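Local coordinates for protein 2-oxoadipate dioxygenase/decarboxylase, chloroplastic/amyloplastic (Oryza sativa, PDB 6W1K) that catalyses the iron(II)-dependent decarboxylation and hydroxylation of 2-oxoadipate to D-2-hydroxyglutarate, a step of plant lysine catabolism, at residues H59-T64 and L193-I198; R63-D68 and S125-D130; L239-T244 and Y265-E270. All coordinates share one frame; numbering follows the deposited sequence.

Interaction 1. Residues H59-T64 and L193-I198. With NI (nickel (II) ion), chain E; OOG (2-oxoadipic acid), chain F.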
loop_
_atom_site.group_PDB
_atom_site.type_symbol
_atom_site.label_atom_id
_atom_site.label_comp_id
_atom_site.label_asym_id
_atom_site.label_seq_id
_atom_site.Cartn_x
_atom_site.Cartn_y
_atom_site.Cartn_z
ATOM N N HIS A 59 4.772 -0.421 -5.227
ATOM C CA HIS A 59 3.976 0.670 -4.676
ATOM C C HIS A 59 3.906 0.589 -3.151
ATOM O O HIS A 59 4.196 -0.441 -2.536
ATOM C CB HIS A 59 2.560 0.679 -5.278
ATOM C CG HIS A 59 1.744 -0.545 -4.979
ATOM N ND1 HIS A 59 1.814 -1.687 -5.740
ATOM C CD2 HIS A 59 0.783 -0.785 -4.037
ATOM C CE1 HIS A 59 0.963 -2.589 -5.274
ATOM N NE2 HIS A 59 0.321 -2.064 -4.249
ATOM N N PHE A 60 3.557 1.728 -2.554
ATOM C CA PHE A 60 3.202 1.905 -1.157
ATOM C C PHE A 60 1.696 2.120 -1.119
ATOM O O PHE A 60 1.150 2.721 -2.040
ATOM C CB PHE A 60 3.868 3.146 -0.568
ATOM C CG PHE A 60 5.293 2.973 -0.130
ATOM C CD1 PHE A 60 6.024 1.842 -0.466
ATOM C CD2 PHE A 60 5.907 3.974 0.623
ATOM C CE1 PHE A 60 7.308 1.688 -0.062
ATOM C CE2 PHE A 60 7.206 3.820 1.063
ATOM C CZ PHE A 60 7.918 2.667 0.696
ATOM N N ALA A 61 1.019 1.680 -0.045
ATOM C CA ALA A 61 -0.425 1.903 0.075
ATOM C C ALA A 61 -0.762 2.454 1.464
ATOM O O ALA A 61 -0.073 2.157 2.440
ATOM C CB ALA A 61 -1.211 0.623 -0.206
ATOM N N PHE A 62 -1.760 3.335 1.517
ATOM C CA PHE A 62 -2.191 4.013 2.742
ATOM C C PHE A 62 -3.716 4.003 2.792
ATOM O O PHE A 62 -4.379 3.991 1.752
ATOM C CB PHE A 62 -1.697 5.482 2.834
ATOM C CG PHE A 62 -0.201 5.639 2.751
ATOM C CD1 PHE A 62 0.437 5.745 1.521
ATOM C CD2 PHE A 62 0.563 5.678 3.895
ATOM C CE1 PHE A 62 1.804 5.881 1.468
ATOM C CE2 PHE A 62 1.936 5.821 3.862
ATOM C CZ PHE A 62 2.556 5.939 2.640
ATOM N N ARG A 63 -4.263 4.046 4.024
ATOM C CA ARG A 63 -5.691 4.078 4.277
ATOM C C ARG A 63 -6.076 5.311 5.085
ATOM O O ARG A 63 -5.311 5.777 5.941
ATOM C CB ARG A 63 -6.129 2.826 5.034
ATOM C CG ARG A 63 -5.875 1.532 4.273
ATOM C CD ARG A 63 -6.481 0.349 4.985
ATOM N NE ARG A 63 -6.273 -0.884 4.237
ATOM C CZ ARG A 63 -6.587 -2.085 4.704
ATOM N NH1 ARG A 63 -7.125 -2.200 5.914
ATOM N NH2 ARG A 63 -6.355 -3.158 3.979
ATOM N N THR A 64 -7.267 5.843 4.815
ATOM C CA THR A 64 -7.651 7.093 5.456
ATOM C C THR A 64 -9.161 7.167 5.671
ATOM O O THR A 64 -9.937 6.411 5.075
ATOM C CB THR A 64 -7.217 8.310 4.632
ATOM O OG1 THR A 64 -8.058 8.409 3.466
ATOM C CG2 THR A 64 -5.753 8.234 4.175
ATOM N N LEU A 193 2.040 3.152 6.932
ATOM C CA LEU A 193 2.102 2.414 5.678
ATOM C C LEU A 193 1.353 1.093 5.822
ATOM O O LEU A 193 1.649 0.292 6.724
ATOM C CB LEU A 193 3.561 2.176 5.338
ATOM C CG LEU A 193 3.836 1.436 4.059
ATOM C CD1 LEU A 193 3.451 2.246 2.812
ATOM C CD2 LEU A 193 5.323 1.122 4.084
ATOM N N ASN A 194 0.367 0.875 4.950
ATOM C CA ASN A 194 -0.466 -0.330 5.042
ATOM C C ASN A 194 0.219 -1.532 4.396
ATOM O O ASN A 194 0.081 -2.670 4.875
ATOM C CB ASN A 194 -1.818 -0.048 4.388
ATOM C CG ASN A 194 -2.638 -1.292 4.215
ATOM O OD1 ASN A 194 -2.609 -1.916 3.164
ATOM N ND2 ASN A 194 -3.360 -1.674 5.256
ATOM N N HIS A 195 0.970 -1.294 3.314
ATOM C CA HIS A 195 1.894 -2.303 2.826
ATOM C C HIS A 195 2.856 -1.682 1.826
ATOM O O HIS A 195 2.607 -0.613 1.246
ATOM C CB HIS A 195 1.166 -3.499 2.207
ATOM C CG HIS A 195 0.406 -3.195 0.951
ATOM N ND1 HIS A 195 -0.905 -2.756 0.955
ATOM C CD2 HIS A 195 0.752 -3.318 -0.351
ATOM C CE1 HIS A 195 -1.320 -2.603 -0.286
ATOM N NE2 HIS A 195 -0.325 -2.915 -1.100
ATOM N N THR A 196 3.982 -2.348 1.671
ATOM C CA THR A 196 4.824 -2.169 0.503
ATOM C C THR A 196 4.626 -3.399 -0.367
ATOM O O THR A 196 4.030 -4.396 0.059
ATOM C CB THR A 196 6.295 -1.974 0.893
ATOM O OG1 THR A 196 7.023 -1.491 -0.257
ATOM C CG2 THR A 196 6.910 -3.273 1.362
ATOM N N THR A 197 5.165 -3.336 -1.580
ATOM C CA THR A 197 4.970 -4.353 -2.614
ATOM C C THR A 197 6.292 -4.634 -3.288
ATOM O O THR A 197 6.947 -3.701 -3.753
ATOM C CB THR A 197 3.983 -3.847 -3.666
ATOM O OG1 THR A 197 2.806 -3.382 -3.003
ATOM C CG2 THR A 197 3.603 -4.912 -4.654
ATOM N N ILE A 198 6.675 -5.898 -3.362
ATOM C CA ILE A 198 7.883 -6.286 -4.060
ATOM C C ILE A 198 7.539 -6.487 -5.527
ATOM O O ILE A 198 6.598 -7.214 -5.868
ATOM C CB ILE A 198 8.484 -7.559 -3.458
ATOM C CG1 ILE A 198 8.927 -7.328 -2.015
ATOM C CG2 ILE A 198 9.641 -8.047 -4.307
ATOM C CD1 ILE A 198 9.400 -8.631 -1.365
HETATM NI NI NI E . -1.096 -3.099 -3.117
HETATM C C2 OOG F . -4.856 -1.369 -0.506
HETATM C C3 OOG F . -5.284 -2.625 -1.267
HETATM C C4 OOG F . -5.249 -2.366 -2.777
HETATM C C6 OOG F . -3.578 -3.083 -4.702
HETATM O O4 OOG F . -4.501 -3.130 -5.554
HETATM O O3 OOG F . -2.451 -3.547 -4.982
HETATM C C5 OOG F . -3.828 -2.466 -3.331
HETATM C C1 OOG F . -5.094 -1.504 1.006
HETATM O O1 OOG F . -5.121 -0.541 1.691
HETATM O O2 OOG F . -5.278 -2.750 1.606
HETATM O O5 OOG F . -2.911 -2.065 -2.707
#

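Interaction 2. Residues R63-D68 and S125-D130. With OOG (2-oxoadipic acid), chain F.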
loop_
_atom_site.group_PDB
_atom_site.type_symbol
_atom_site.label_atom_id
_atom_site.label_comp_id
_atom_site.label_asym_id
_atom_site.label_seq_id
_atom_site.Cartn_x
_atom_site.Cartn_y
_atom_site.Cartn_z
ATOM N N ARG A 63 -4.263 4.046 4.024
ATOM C CA ARG A 63 -5.691 4.078 4.277
ATOM C C ARG A 63 -6.076 5.311 5.085
ATOM O O ARG A 63 -5.311 5.777 5.941
ATOM C CB ARG A 63 -6.129 2.826 5.034
ATOM C CG ARG A 63 -5.875 1.532 4.273
ATOM C CD ARG A 63 -6.481 0.349 4.985
ATOM N NE ARG A 63 -6.273 -0.884 4.237
ATOM C CZ ARG A 63 -6.587 -2.085 4.704
ATOM N NH1 ARG A 63 -7.125 -2.200 5.914
ATOM N NH2 ARG A 63 -6.355 -3.158 3.979
ATOM N N THR A 64 -7.267 5.843 4.815
ATOM C CA THR A 64 -7.651 7.093 5.456
ATOM C C THR A 64 -9.161 7.167 5.671
ATOM O O THR A 64 -9.937 6.411 5.075
ATOM C CB THR A 64 -7.217 8.310 4.632
ATOM O OG1 THR A 64 -8.058 8.409 3.466
ATOM C CG2 THR A 64 -5.753 8.234 4.175
ATOM N N PHE A 65 -9.573 8.109 6.520
ATOM C CA PHE A 65 -10.990 8.411 6.714
ATOM C C PHE A 65 -11.405 9.558 5.799
ATOM O O PHE A 65 -10.890 10.677 5.926
ATOM C CB PHE A 65 -11.260 8.801 8.161
ATOM C CG PHE A 65 -11.191 7.657 9.135
ATOM C CD1 PHE A 65 -12.058 6.589 9.041
ATOM C CD2 PHE A 65 -10.292 7.695 10.191
ATOM C CE1 PHE A 65 -12.021 5.553 9.982
ATOM C CE2 PHE A 65 -10.242 6.670 11.136
ATOM C CZ PHE A 65 -11.092 5.594 11.023
ATOM N N GLY A 66 -12.339 9.290 4.891
ATOM C CA GLY A 66 -12.835 10.297 3.970
ATOM C C GLY A 66 -13.854 11.252 4.561
ATOM O O GLY A 66 -15.041 11.244 4.199
ATOM N N VAL A 67 -13.397 12.085 5.487
ATOM C CA VAL A 67 -14.263 13.036 6.165
ATOM C C VAL A 67 -13.399 14.168 6.710
ATOM O O VAL A 67 -12.275 13.948 7.169
ATOM C CB VAL A 67 -15.093 12.340 7.276
ATOM C CG1 VAL A 67 -14.218 11.839 8.423
ATOM C CG2 VAL A 67 -16.154 13.267 7.803
ATOM N N ASP A 68 -13.929 15.389 6.619
ATOM C CA ASP A 68 -13.325 16.584 7.239
ATOM C C ASP A 68 -11.861 16.750 6.855
ATOM O O ASP A 68 -11.027 17.171 7.656
ATOM C CB ASP A 68 -13.464 16.546 8.763
ATOM C CG ASP A 68 -14.922 16.580 9.234
ATOM O OD1 ASP A 68 -15.172 16.159 10.390
ATOM O OD2 ASP A 68 -15.812 17.017 8.458
ATOM N N SER A 125 -6.271 5.099 -0.368
ATOM C CA SER A 125 -7.710 4.881 -0.331
ATOM C C SER A 125 -8.299 5.695 0.819
ATOM O O SER A 125 -7.583 6.165 1.717
ATOM C CB SER A 125 -8.013 3.393 -0.213
ATOM O OG SER A 125 -7.465 2.854 0.959
ATOM N N GLU A 126 -9.609 5.924 0.743
ATOM C CA GLU A 126 -10.330 6.536 1.848
ATOM C C GLU A 126 -11.676 5.852 2.047
ATOM O O GLU A 126 -12.323 5.437 1.089
ATOM C CB GLU A 126 -10.562 8.041 1.622
ATOM C CG GLU A 126 -11.492 8.394 0.476
ATOM C CD GLU A 126 -11.540 9.900 0.160
ATOM O OE1 GLU A 126 -10.715 10.691 0.681
ATOM O OE2 GLU A 126 -12.412 10.290 -0.630
ATOM N N LEU A 127 -12.097 5.769 3.299
ATOM C CA LEU A 127 -13.444 5.302 3.621
ATOM C C LEU A 127 -14.465 6.419 3.416
ATOM O O LEU A 127 -14.274 7.551 3.881
ATOM C CB LEU A 127 -13.453 4.818 5.063
ATOM C CG LEU A 127 -14.779 4.270 5.613
ATOM C CD1 LEU A 127 -15.178 2.947 5.051
ATOM C CD2 LEU A 127 -14.553 4.181 7.133
ATOM N N LEU A 128 -15.560 6.094 2.737
ATOM C CA LEU A 128 -16.645 7.047 2.499
ATOM C C LEU A 128 -17.534 7.046 3.738
ATOM O O LEU A 128 -18.562 6.360 3.811
ATOM C CB LEU A 128 -17.396 6.700 1.228
ATOM C CG LEU A 128 -16.539 6.607 -0.035
ATOM C CD1 LEU A 128 -17.372 6.006 -1.169
ATOM C CD2 LEU A 128 -15.977 7.968 -0.411
ATOM N N VAL A 129 -17.113 7.853 4.716
ATOM C CA VAL A 129 -17.665 7.789 6.067
ATOM C C VAL A 129 -19.149 8.103 6.059
ATOM O O VAL A 129 -19.929 7.505 6.810
ATOM C CB VAL A 129 -16.899 8.752 6.991
ATOM C CG1 VAL A 129 -17.553 8.841 8.384
ATOM C CG2 VAL A 129 -15.498 8.288 7.148
ATOM N N ASP A 130 -19.560 9.038 5.212
ATOM C CA ASP A 130 -20.956 9.448 5.208
ATOM C C ASP A 130 -21.863 8.346 4.703
ATOM O O ASP A 130 -23.076 8.528 4.722
ATOM C CB ASP A 130 -21.147 10.712 4.366
ATOM C CG ASP A 130 -20.755 10.519 2.919
ATOM O OD1 ASP A 130 -20.323 9.403 2.551
ATOM O OD2 ASP A 130 -20.871 11.492 2.149
HETATM C C2 OOG F . -4.856 -1.369 -0.506
HETATM C C3 OOG F . -5.284 -2.625 -1.267
HETATM C C4 OOG F . -5.249 -2.366 -2.777
HETATM C C6 OOG F . -3.578 -3.083 -4.702
HETATM O O4 OOG F . -4.501 -3.130 -5.554
HETATM O O3 OOG F . -2.451 -3.547 -4.982
HETATM C C5 OOG F . -3.828 -2.466 -3.331
HETATM C C1 OOG F . -5.094 -1.504 1.006
HETATM O O1 OOG F . -5.121 -0.541 1.691
HETATM O O2 OOG F . -5.278 -2.750 1.606
HETATM O O5 OOG F . -2.911 -2.065 -2.707
HETATM O O HOH W 1 -17.734 11.550 4.376
#

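Interaction 3. Residues L239-T244 and Y265-E270. With NI (nickel (II) ion), chain E; OOG (2-oxoadipic acid), chain F.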
loop_
_atom_site.group_PDB
_atom_site.type_symbol
_atom_site.label_atom_id
_atom_site.label_comp_id
_atom_site.label_asym_id
_atom_site.label_seq_id
_atom_site.Cartn_x
_atom_site.Cartn_y
_atom_site.Cartn_z
ATOM N N LEU A 239 -1.597 -7.986 -14.858
ATOM C CA LEU A 239 -1.275 -7.593 -13.497
ATOM C C LEU A 239 -1.665 -8.742 -12.579
ATOM O O LEU A 239 -2.847 -9.092 -12.482
ATOM C CB LEU A 239 -1.988 -6.304 -13.118
ATOM C CG LEU A 239 -1.788 -5.893 -11.653
ATOM C CD1 LEU A 239 -0.297 -5.610 -11.335
ATOM C CD2 LEU A 239 -2.666 -4.659 -11.379
ATOM N N GLN A 240 -0.669 -9.337 -11.933
ATOM C CA GLN A 240 -0.863 -10.496 -11.071
ATOM C C GLN A 240 -0.305 -10.179 -9.692
ATOM O O GLN A 240 0.852 -9.763 -9.557
ATOM C CB GLN A 240 -0.193 -11.734 -11.681
ATOM C CG GLN A 240 -0.432 -11.864 -13.178
ATOM C CD GLN A 240 -0.085 -13.247 -13.732
ATOM O OE1 GLN A 240 0.502 -14.083 -13.044
ATOM N NE2 GLN A 240 -0.442 -13.481 -14.992
ATOM N N GLN A 241 -1.127 -10.364 -8.664
ATOM C CA GLN A 241 -0.782 -9.862 -7.338
ATOM C C GLN A 241 -1.093 -10.905 -6.286
ATOM O O GLN A 241 -2.067 -11.653 -6.410
ATOM C CB GLN A 241 -1.534 -8.582 -7.039
ATOM C CG GLN A 241 -1.195 -7.416 -7.954
ATOM C CD GLN A 241 -2.143 -6.255 -7.747
ATOM O OE1 GLN A 241 -3.162 -6.122 -8.428
ATOM N NE2 GLN A 241 -1.800 -5.395 -6.804
ATOM N N SER A 242 -0.224 -10.980 -5.279
ATOM C CA SER A 242 -0.445 -11.803 -4.092
ATOM C C SER A 242 -0.004 -10.995 -2.877
ATOM O O SER A 242 0.692 -9.982 -3.003
ATOM C CB SER A 242 0.303 -13.134 -4.186
ATOM O OG SER A 242 1.684 -12.913 -4.361
ATOM N N SER A 243 -0.422 -11.436 -1.689
ATOM C CA SER A 243 -0.170 -10.679 -0.466
ATOM C C SER A 243 -0.186 -11.634 0.720
ATOM O O SER A 243 -0.875 -12.652 0.693
ATOM C CB SER A 243 -1.210 -9.581 -0.211
ATOM O OG SER A 243 -2.486 -10.118 0.047
ATOM N N THR A 244 0.579 -11.296 1.762
ATOM C CA THR A 244 0.534 -12.067 2.988
ATOM C C THR A 244 -0.697 -11.669 3.791
ATOM O O THR A 244 -1.277 -10.594 3.604
ATOM C CB THR A 244 1.781 -11.848 3.847
ATOM O OG1 THR A 244 1.956 -10.449 4.091
ATOM C CG2 THR A 244 3.025 -12.426 3.197
ATOM N N TYR A 265 0.780 -5.662 6.109
ATOM C CA TYR A 265 1.115 -6.867 5.376
ATOM C C TYR A 265 2.067 -6.467 4.270
ATOM O O TYR A 265 2.481 -5.307 4.176
ATOM C CB TYR A 265 -0.130 -7.560 4.827
ATOM C CG TYR A 265 -0.948 -6.776 3.798
ATOM C CD1 TYR A 265 -1.947 -5.910 4.204
ATOM C CD2 TYR A 265 -0.747 -6.932 2.434
ATOM C CE1 TYR A 265 -2.713 -5.216 3.311
ATOM C CE2 TYR A 265 -1.518 -6.224 1.519
ATOM C CZ TYR A 265 -2.500 -5.365 1.976
ATOM O OH TYR A 265 -3.294 -4.650 1.113
ATOM N N ILE A 266 2.464 -7.435 3.453
ATOM C CA ILE A 266 3.333 -7.157 2.317
ATOM C C ILE A 266 2.737 -7.811 1.076
ATOM O O ILE A 266 2.160 -8.902 1.146
ATOM C CB ILE A 266 4.788 -7.626 2.580
ATOM C CG1 ILE A 266 5.696 -7.207 1.413
ATOM C CG2 ILE A 266 4.891 -9.143 2.809
ATOM C CD1 ILE A 266 7.232 -7.291 1.700
ATOM N N GLU A 267 2.858 -7.130 -0.059
ATOM C CA GLU A 267 2.313 -7.602 -1.321
ATOM C C GLU A 267 3.458 -7.890 -2.292
ATOM O O GLU A 267 4.596 -7.422 -2.119
ATOM C CB GLU A 267 1.314 -6.570 -1.875
ATOM C CG GLU A 267 0.685 -6.932 -3.188
ATOM C CD GLU A 267 0.062 -5.725 -3.883
ATOM O OE1 GLU A 267 -0.611 -4.939 -3.198
ATOM O OE2 GLU A 267 0.246 -5.552 -5.115
ATOM N N PHE A 268 3.158 -8.757 -3.264
ATOM C CA PHE A 268 4.057 -9.119 -4.359
ATOM C C PHE A 268 3.296 -8.978 -5.672
ATOM O O PHE A 268 2.145 -9.417 -5.783
ATOM C CB PHE A 268 4.589 -10.540 -4.167
ATOM C CG PHE A 268 4.696 -10.939 -2.721
ATOM C CD1 PHE A 268 5.681 -10.400 -1.902
ATOM C CD2 PHE A 268 3.810 -11.867 -2.185
ATOM C CE1 PHE A 268 5.781 -10.780 -0.563
ATOM C CE2 PHE A 268 3.896 -12.251 -0.859
ATOM C CZ PHE A 268 4.873 -11.704 -0.040
ATOM N N ALA A 269 3.914 -8.326 -6.646
ATOM C CA ALA A 269 3.212 -8.007 -7.876
ATOM C C ALA A 269 4.096 -8.259 -9.079
ATOM O O ALA A 269 5.297 -7.956 -9.073
ATOM C CB ALA A 269 2.719 -6.555 -7.876
ATOM N N GLU A 270 3.487 -8.820 -10.115
ATOM C CA GLU A 270 4.145 -9.010 -11.402
ATOM C C GLU A 270 3.367 -8.232 -12.447
ATOM O O GLU A 270 2.152 -8.417 -12.583
ATOM C CB GLU A 270 4.216 -10.489 -11.806
ATOM C CG GLU A 270 5.072 -10.714 -13.090
ATOM C CD GLU A 270 5.464 -12.177 -13.345
ATOM O OE1 GLU A 270 5.232 -13.021 -12.465
ATOM O OE2 GLU A 270 6.003 -12.478 -14.441
HETATM NI NI NI E . -1.096 -3.099 -3.117
HETATM C C2 OOG F . -4.856 -1.369 -0.506
HETATM C C3 OOG F . -5.284 -2.625 -1.267
HETATM C C4 OOG F . -5.249 -2.366 -2.777
HETATM C C6 OOG F . -3.578 -3.083 -4.702
HETATM O O4 OOG F . -4.501 -3.130 -5.554
HETATM O O3 OOG F . -2.451 -3.547 -4.982
HETATM C C5 OOG F . -3.828 -2.466 -3.331
HETATM C C1 OOG F . -5.094 -1.504 1.006
HETATM O O1 OOG F . -5.121 -0.541 1.691
HETATM O O2 OOG F . -5.278 -2.750 1.606
HETATM O O5 OOG F . -2.911 -2.065 -2.707
HETATM O O HOH W 2 3.090 -15.223 -13.846
#

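Interaction 1. Residues H59-T64 and L193-I198
H59 and H195 reach one nickel ion from neighbouring antiparallel strands with nearly the same torsions: each CG stands between its own backbone N and carbonyl carbon (chi1 63° and 66°), and each ring turns NE2 to the metal. H59 NE2 binds nickel at 2.1 Å and H195 NE2 at 2.2 Å, with the two ring planes almost perpendicular. The H59 ring is backed on one face by T197, whose OG1 sits over the ring centre and gives the H59 carbonyl a weak hydrogen bond, while its CB makes a CH-pi contact. A61 CB lies 3.2 Å from H195 CE1, a tight fit beside the second ring. Between the strands the A61 amide bonds to the H195 carbonyl, and N194 N returns a bond of 2.9 Å to A61 O. The two histidines, with E267 from a third strand, form the facial triad of two histidines and one carboxylate that a member of the glyoxalase (VOC) clan builds on its curled sheet; nickel occupies the iron(II) position here. 2-Oxoadipate chelates the metal through O5 and O3. At the far end of the substrate, R63, extended from CG to NE, meets the distal carboxylate edge-on in its guanidinium plane: NE reaches O1 at 2.8 Å and NH2 reaches O2 at 2.6 Å, both bonds nearly straight. The N194 side chain lies over one face of the guanidinium. On the side of F60 and F62, L193 CD1 packs over a face of the F62 ring and 3.5 Å from F60 CB, under helix 16-36.

Interaction 2. Residues R63-D68 and S125-D130
T64 and E126 face each other across two parallel strands, their CA atoms 4.5 Å apart. T64 OG1, set between its backbone N and carbonyl carbon (chi1 73°), turns back to the neighbouring strand, donates to S125 O at 2.9 Å and presses on E126 CB at 3.1 Å. L127 N then bonds to T64 O, and G66 N bonds to L127 O at 2.8 Å on a lone pair in the carbonyl plane. G66 is the centre of an inverse gamma turn, and a side chain here would run into that same L127 O. The E126 carboxylate passes beside G66 CA to a salt bridge with R98. On the other face of the sheet, L127 CD2 touches the in-plane edge of the F65 ring at 4.0 Å, the two side chains pointing the same way under helix 181-189. There too R63 CG passes S125 OG, which bonds to Y182, at 3.9 Å before the side chain leads away. The strands stay paired to F65 and L127; beyond them the contact loosens at partly exposed G66 and V67. V67 and V129 meet only through methyl and CB carbons about 4.0 Å apart, and a water links the two backbones, donating to G66 O at 2.7 Å and accepting from D130 N. Strands 57-65 and 121-127 are the first and last of a beta-alpha-beta-beta-beta module, set side by side as in the glyoxalase (VOC) clan.

Interaction 3. Residues L239-T244 and Y265-E270
Q240 to S243 pair with E267 to E270 in a regular antiparallel ladder, the strand directions 160° apart. Q240 with E270 and S242 with F268 are hydrogen-bonded pairs, each joined by two nearly straight N-H...O hydrogen bonds; Q241 with A269 and S243 with E267 are the non-hydrogen-bonded pairs between and beyond them. The ladder runs on past S243: T244 N bonds to I266 O, and T244 OG1 accepts from I266 N at 3.1 Å, a side-chain oxygen standing in for a carbonyl. On the face away from the metal, S242 OG, held by N214, meets the edge of the F268 ring at CD2, 3.2 Å off, and T244 CG2 touches CZ. The opposite face holds the active site. E267 CG is anti to the backbone N (chi1 179°), and the chain runs out until OE1 binds nickel at 1.9 Å. The other oxygen, OE2, receives Q241 NE2 at 2.7 Å, approaching from above the carboxylate plane. The same NE2 gives a weak bond to 2-oxoadipate O3, 2.7 Å away, while N298 holds OE1 of Q241. An alanine in place of Q241 would probably leave E267 OE2 and substrate O3 without this shared donor and let the carboxylate turn more easily. Y265, stacked on H195, offers its OH to the distal carboxylate oxygen O2 at 2.8 Å, near the plane of its ring. E267 thus spends one oxygen on the metal and the other on an amide that also touches the chelating carboxylate, likely limiting its rotation and linking metal ligand to substrate position.

In the fold
All three interactions belong to one curled mixed sheet: interactions 1 and 3 supply the metal ligands, and interaction 2 reaches the substrate through R63. Interactions 1 and 2 share strand 57-65: residues 59-64 pair with 193-198 on one side, and 63-68 pair with 125-130 on the other, their centres about 16 Å apart. Strand 195-199 runs parallel to strand 258-271, which carries interaction 3; the centres of interactions 1 and 3 are about 11 Å apart. Interactions 2 and 3, centres about 24 Å apart, lie on opposite sides of the chain centre. Along the chain, interactions 1 and 2 start together, and interaction 3 opens after both have closed. Metal ligands from three strands, far apart in sequence, thus converge, while R63 and Y265 meet at the substrate's distal carboxylate.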